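Local coordinates for protein EchA1_1 (Mycobacterium avium subsp. paratuberculosis, PDB 3R9T) that probably catalyses the reversible hydration of (2E)-enoyl-CoA thioesters to (3S)-3-hydroxyacyl-CoA in fatty acid metabolism, as a member of the enoyl-CoA hydratase/isomerase family, at residues G17-I22 and A56-G61; T111-G116 and R131-L136. All coordinates share one frame; numbering follows the deposited sequence.

Contact 1 (G17-I22 and A56-G61); sequences GNVMVI and AVVLTG
Ile22 meets both Val57 and Leu59 where strands 19-24 and 56-61 lie side by side, the two parallel strands of a beta-alpha-beta crossover in the crotonase fold whose connecting helix is 35-50. The short strand axes run 19° apart. Val19, Met20, Val21 and Ile22 pair in turn with Ala56, Val57, Val58 and Leu59, which divides the side chains between two faces. On the face of Met20, Ile22, Val57 and Leu59, Ile22 reaches in two directions. Its CG1 branch stands beside its own backbone N (chi1 -58°) and carries CD1 back to CG1 of Val57, 3.8 Å away, while CG2, anti to that N, touches CD1 of Leu59 at 3.7 Å. Of its side chain, Met20 brings CB nearest Val57; beyond it the thioether chain bends at chi3 and leads away from the partner strand, packing on Ala44 and Glu47 of helix 35-50. On the other face, Val19 CG1 rests 3.8 Å from Val58 CG2, the two side chains meeting at a slant, and Leu197 and Ala200 of helix 192-204 pack on Val19. Both faces are therefore lined by helices. The backbone ladder alternates its donors: Met20 N to Ala56 O, Val58 N to Met20 O, Ile22 N to Val58 O, then Thr60 N to Ile22 O, whereas the bond from Ala56 N to Asn18 O is weak at 3.5 Å. Thr60 turns OG1 to Ala107 O on the next strand. The straightest rung joins Ile22 N to Val58 O at 2.7 Å, with an N-H...O angle of 174°.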
loop_
_atom_site.group_PDB
_atom_site.type_symbol
_atom_site.label_atom_id
_atom_site.label_comp_id
_atom_site.label_asym_id
_atom_site.label_seq_id
_atom_site.Cartn_x
_atom_site.Cartn_y
_atom_site.Cartn_z
ATOM N N GLY B 17 23.994 17.786 -18.163
ATOM C CA GLY B 17 23.049 18.900 -18.198
ATOM C C GLY B 17 22.581 19.248 -16.792
ATOM O O GLY B 17 23.411 19.513 -15.923
ATOM N N ASN B 18 21.264 19.204 -16.554
ATOM C CA ASN B 18 20.696 19.510 -15.225
ATOM C C ASN B 18 20.485 18.303 -14.298
ATOM O O ASN B 18 19.802 18.413 -13.270
ATOM C CB ASN B 18 19.386 20.299 -15.347
ATOM C CG ASN B 18 18.285 19.545 -16.105
ATOM O OD1 ASN B 18 18.337 18.326 -16.284
ATOM N ND2 ASN B 18 17.277 20.288 -16.546
ATOM N N VAL B 19 21.073 17.166 -14.674
ATOM C CA VAL B 19 21.014 15.941 -13.872
ATOM C C VAL B 19 22.384 15.686 -13.296
ATOM O O VAL B 19 23.385 15.723 -14.015
ATOM C CB VAL B 19 20.637 14.690 -14.713
ATOM C CG1 VAL B 19 20.573 13.428 -13.830
ATOM C CG2 VAL B 19 19.321 14.901 -15.428
ATOM N N MET B 20 22.443 15.440 -11.999
ATOM C CA MET B 20 23.668 14.956 -11.415
ATOM C C MET B 20 23.623 13.454 -11.447
ATOM O O MET B 20 22.667 12.849 -10.952
ATOM C CB MET B 20 23.819 15.420 -9.982
ATOM C CG MET B 20 25.054 14.871 -9.324
ATOM S SD MET B 20 25.131 15.254 -7.577
ATOM C CE MET B 20 25.780 16.933 -7.661
ATOM N N VAL B 21 24.668 12.861 -12.006
ATOM C CA VAL B 21 24.819 11.419 -12.009
ATOM C C VAL B 21 25.865 11.037 -10.965
ATOM O O VAL B 21 27.030 11.465 -11.040
ATOM C CB VAL B 21 25.241 10.903 -13.396
ATOM C CG1 VAL B 21 25.489 9.397 -13.373
ATOM C CG2 VAL B 21 24.197 11.269 -14.440
ATOM N N ILE B 22 25.434 10.234 -9.996
ATOM C CA ILE B 22 26.295 9.725 -8.931
ATOM C C ILE B 22 26.592 8.253 -9.190
ATOM O O ILE B 22 25.666 7.446 -9.287
ATOM C CB ILE B 22 25.590 9.833 -7.555
ATOM C CG1 ILE B 22 25.207 11.276 -7.263
ATOM C CG2 ILE B 22 26.476 9.295 -6.429
ATOM C CD1 ILE B 22 24.492 11.473 -5.911
ATOM N N ALA B 56 17.597 17.026 -10.968
ATOM C CA ALA B 56 17.362 15.606 -10.698
ATOM C C ALA B 56 18.692 14.910 -10.435
ATOM O O ALA B 56 19.753 15.378 -10.852
ATOM C CB ALA B 56 16.654 14.938 -11.877
ATOM N N VAL B 57 18.617 13.782 -9.741
ATOM C CA VAL B 57 19.770 12.980 -9.425
ATOM C C VAL B 57 19.538 11.558 -9.867
ATOM O O VAL B 57 18.473 10.994 -9.594
ATOM C CB VAL B 57 19.996 12.985 -7.919
ATOM C CG1 VAL B 57 21.106 12.008 -7.512
ATOM C CG2 VAL B 57 20.304 14.404 -7.460
ATOM N N VAL B 58 20.538 10.991 -10.541
ATOM C CA VAL B 58 20.587 9.563 -10.865
ATOM C C VAL B 58 21.739 8.894 -10.121
ATOM O O VAL B 58 22.870 9.411 -10.123
ATOM C CB VAL B 58 20.769 9.327 -12.380
ATOM C CG1 VAL B 58 20.994 7.851 -12.701
ATOM C CG2 VAL B 58 19.557 9.836 -13.141
ATOM N N LEU B 59 21.430 7.757 -9.490
ATOM C CA LEU B 59 22.393 6.939 -8.754
ATOM C C LEU B 59 22.581 5.637 -9.523
ATOM O O LEU B 59 21.607 4.967 -9.819
ATOM C CB LEU B 59 21.888 6.627 -7.333
ATOM C CG LEU B 59 22.815 5.713 -6.512
ATOM C CD1 LEU B 59 24.133 6.440 -6.211
ATOM C CD2 LEU B 59 22.119 5.213 -5.231
ATOM N N THR B 60 23.827 5.277 -9.841
ATOM C CA THR B 60 24.117 4.033 -10.564
ATOM C C THR B 60 25.444 3.441 -10.049
ATOM O O THR B 60 26.102 4.021 -9.166
ATOM C CB THR B 60 24.148 4.316 -12.092
ATOM O OG1 THR B 60 24.011 3.101 -12.856
ATOM C CG2 THR B 60 25.433 5.084 -12.480
ATOM N N GLY B 61 25.811 2.279 -10.578
ATOM C CA GLY B 61 27.022 1.589 -10.175
ATOM C C GLY B 61 27.970 1.523 -11.352
ATOM O O GLY B 61 27.538 1.390 -12.497
#

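Contact 2 (T111-G116 and R131-L136); sequences TALGGG and RAQFGL
Gln133 O accepts a hydrogen bond from Ala112 N at 2.9 Å, joining strand 133-135 to the weakly bonded, nearly parallel strand 111-113. Both belong to the small sheet of the crotonase fold that lies apart from the main one. The side chain of Gln133, extended with CG anti to its backbone N (chi1 -172°), passes at a slant beside Leu113, so that OE1 comes 4.0 Å from Leu113 CD1, a van der Waals approach. Next, Phe134 lies with its ring obliquely against Ala112, CE1 standing 3.9 Å from Ala112 CB, and Val108 of strand 104-108 also packs on it. Phe134 CA-H points at Ala112 O, CA to O 3.4 Å, nearly straight at 167°, while Leu113 CD2 sits 3.4 Å from Phe134 O. Gly135 follows with a positive phi and a nearly extended psi, a conformation open in practice to glycine, and packs close to Leu113 CD2. Gly135 O accepts a hydrogen bond from Gly114 N at 2.7 Å, the donor tilted 32° from the carbonyl plane. Last comes Leu136, whose CA-CB bond heads away from the other segment but whose CD2 returns to 3.7 Å from Gly114 O. The Gly114 bond, at the N-cap of helix 115-122, and Thr117 OG1, which bonds both Ala112 O and Gly135 N, tie strand 133-135 to the helix start; the Ala112 bond joins the strands ahead of it. Gly115 touches the bound benzoic acid and, as in relatives, its N-H probably lies in the oxyanion hole that polarises the thioester carbonyl.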
loop_
_atom_site.group_PDB
_atom_site.type_symbol
_atom_site.label_atom_id
_atom_site.label_comp_id
_atom_site.label_asym_id
_atom_site.label_seq_id
_atom_site.Cartn_x
_atom_site.Cartn_y
_atom_site.Cartn_z
ATOM N N THR B 111 23.525 -6.417 -10.303
ATOM C CA THR B 111 23.140 -6.962 -9.006
ATOM C C THR B 111 22.768 -5.853 -8.041
ATOM O O THR B 111 23.503 -4.878 -7.920
ATOM C CB THR B 111 24.283 -7.741 -8.353
ATOM O OG1 THR B 111 24.896 -8.597 -9.319
ATOM C CG2 THR B 111 23.747 -8.562 -7.192
ATOM N N ALA B 112 21.638 -6.018 -7.363
ATOM C CA ALA B 112 21.150 -5.032 -6.412
ATOM C C ALA B 112 20.536 -5.743 -5.219
ATOM O O ALA B 112 19.335 -5.659 -4.980
ATOM C CB ALA B 112 20.137 -4.112 -7.077
ATOM N N LEU B 113 21.383 -6.449 -4.483
ATOM C CA LEU B 113 20.960 -7.279 -3.361
ATOM C C LEU B 113 21.227 -6.593 -2.019
ATOM O O LEU B 113 22.218 -5.841 -1.841
ATOM C CB LEU B 113 21.653 -8.649 -3.422
ATOM C CG LEU B 113 21.339 -9.532 -4.644
ATOM C CD1 LEU B 113 22.175 -10.814 -4.627
ATOM C CD2 LEU B 113 19.857 -9.853 -4.722
ATOM N N GLY B 114 20.326 -6.862 -1.078
ATOM C CA GLY B 114 20.441 -6.351 0.267
ATOM C C GLY B 114 20.480 -4.832 0.220
ATOM O O GLY B 114 19.524 -4.189 -0.216
ATOM N N GLY B 115 21.604 -4.264 0.646
ATOM C CA GLY B 115 21.856 -2.826 0.539
ATOM C C GLY B 115 21.493 -2.225 -0.810
ATOM O O GLY B 115 20.950 -1.130 -0.858
ATOM N N GLY B 116 21.754 -2.925 -1.913
ATOM C CA GLY B 116 21.383 -2.420 -3.236
ATOM C C GLY B 116 19.891 -2.235 -3.430
ATOM O O GLY B 116 19.428 -1.265 -4.029
ATOM N N ARG B 131 18.919 -7.644 -16.596
ATOM C CA ARG B 131 19.734 -8.613 -15.860
ATOM C C ARG B 131 19.744 -8.418 -14.341
ATOM O O ARG B 131 20.208 -9.290 -13.601
ATOM C CB ARG B 131 21.176 -8.554 -16.355
ATOM C CG ARG B 131 21.383 -9.011 -17.783
ATOM C CD ARG B 131 22.791 -8.648 -18.240
ATOM N NE ARG B 131 22.991 -7.201 -18.282
ATOM C CZ ARG B 131 24.135 -6.609 -18.604
ATOM N NH1 ARG B 131 25.203 -7.337 -18.930
ATOM N NH2 ARG B 131 24.217 -5.281 -18.602
ATOM N N ALA B 132 19.262 -7.270 -13.878
ATOM C CA ALA B 132 19.341 -6.938 -12.452
ATOM C C ALA B 132 18.521 -7.894 -11.623
ATOM O O ALA B 132 17.465 -8.347 -12.045
ATOM C CB ALA B 132 18.877 -5.510 -12.192
ATOM N N GLN B 133 19.050 -8.196 -10.446
ATOM C CA GLN B 133 18.399 -9.013 -9.445
ATOM C C GLN B 133 18.278 -8.212 -8.140
ATOM O O GLN B 133 19.222 -7.536 -7.717
ATOM C CB GLN B 133 19.248 -10.261 -9.218
ATOM C CG GLN B 133 18.613 -11.298 -8.339
ATOM C CD GLN B 133 19.390 -12.610 -8.328
ATOM O OE1 GLN B 133 20.487 -12.689 -7.779
ATOM N NE2 GLN B 133 18.812 -13.647 -8.923
ATOM N N PHE B 134 17.108 -8.292 -7.515
ATOM C CA PHE B 134 16.828 -7.603 -6.263
ATOM C C PHE B 134 16.621 -8.629 -5.167
ATOM O O PHE B 134 16.485 -9.819 -5.450
ATOM C CB PHE B 134 15.582 -6.743 -6.399
ATOM C CG PHE B 134 15.736 -5.640 -7.400
ATOM C CD1 PHE B 134 16.245 -4.411 -7.015
ATOM C CD2 PHE B 134 15.429 -5.841 -8.730
ATOM C CE1 PHE B 134 16.435 -3.384 -7.933
ATOM C CE2 PHE B 134 15.601 -4.802 -9.658
ATOM C CZ PHE B 134 16.098 -3.579 -9.259
ATOM N N GLY B 135 16.614 -8.168 -3.922
ATOM C CA GLY B 135 16.328 -9.063 -2.790
ATOM C C GLY B 135 16.928 -8.558 -1.500
ATOM O O GLY B 135 17.733 -7.611 -1.502
ATOM N N LEU B 136 16.517 -9.189 -0.401
ATOM C CA LEU B 136 16.997 -8.867 0.952
ATOM C C LEU B 136 17.462 -10.154 1.636
ATOM O O LEU B 136 16.770 -10.704 2.498
ATOM C CB LEU B 136 15.926 -8.170 1.792
ATOM C CG LEU B 136 15.415 -6.830 1.239
ATOM C CD1 LEU B 136 14.178 -6.385 2.037
ATOM C CD2 LEU B 136 16.524 -5.784 1.240
#

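Contact 1 and contact 2 follow one another along the chain, the first closing before the second opens, and both belong to the same crotonase domain. Their centres lie 20 Å apart and their nearest atoms about 7 Å apart, so they do not touch. Strand 104-108 bridges them: it is next to 56-61 in the main sheet, and its Val108 also touches Ala132 of contact 2. Their distances from the ligand differ. The side chain of Leu59 in contact 1 is about 13 Å from bound benzoic acid, whereas Gly114 in contact 2 is about 5 Å away. Contact 1 is thus main-sheet packing, and contact 2 borders the pocket that includes Glu118 and Glu138.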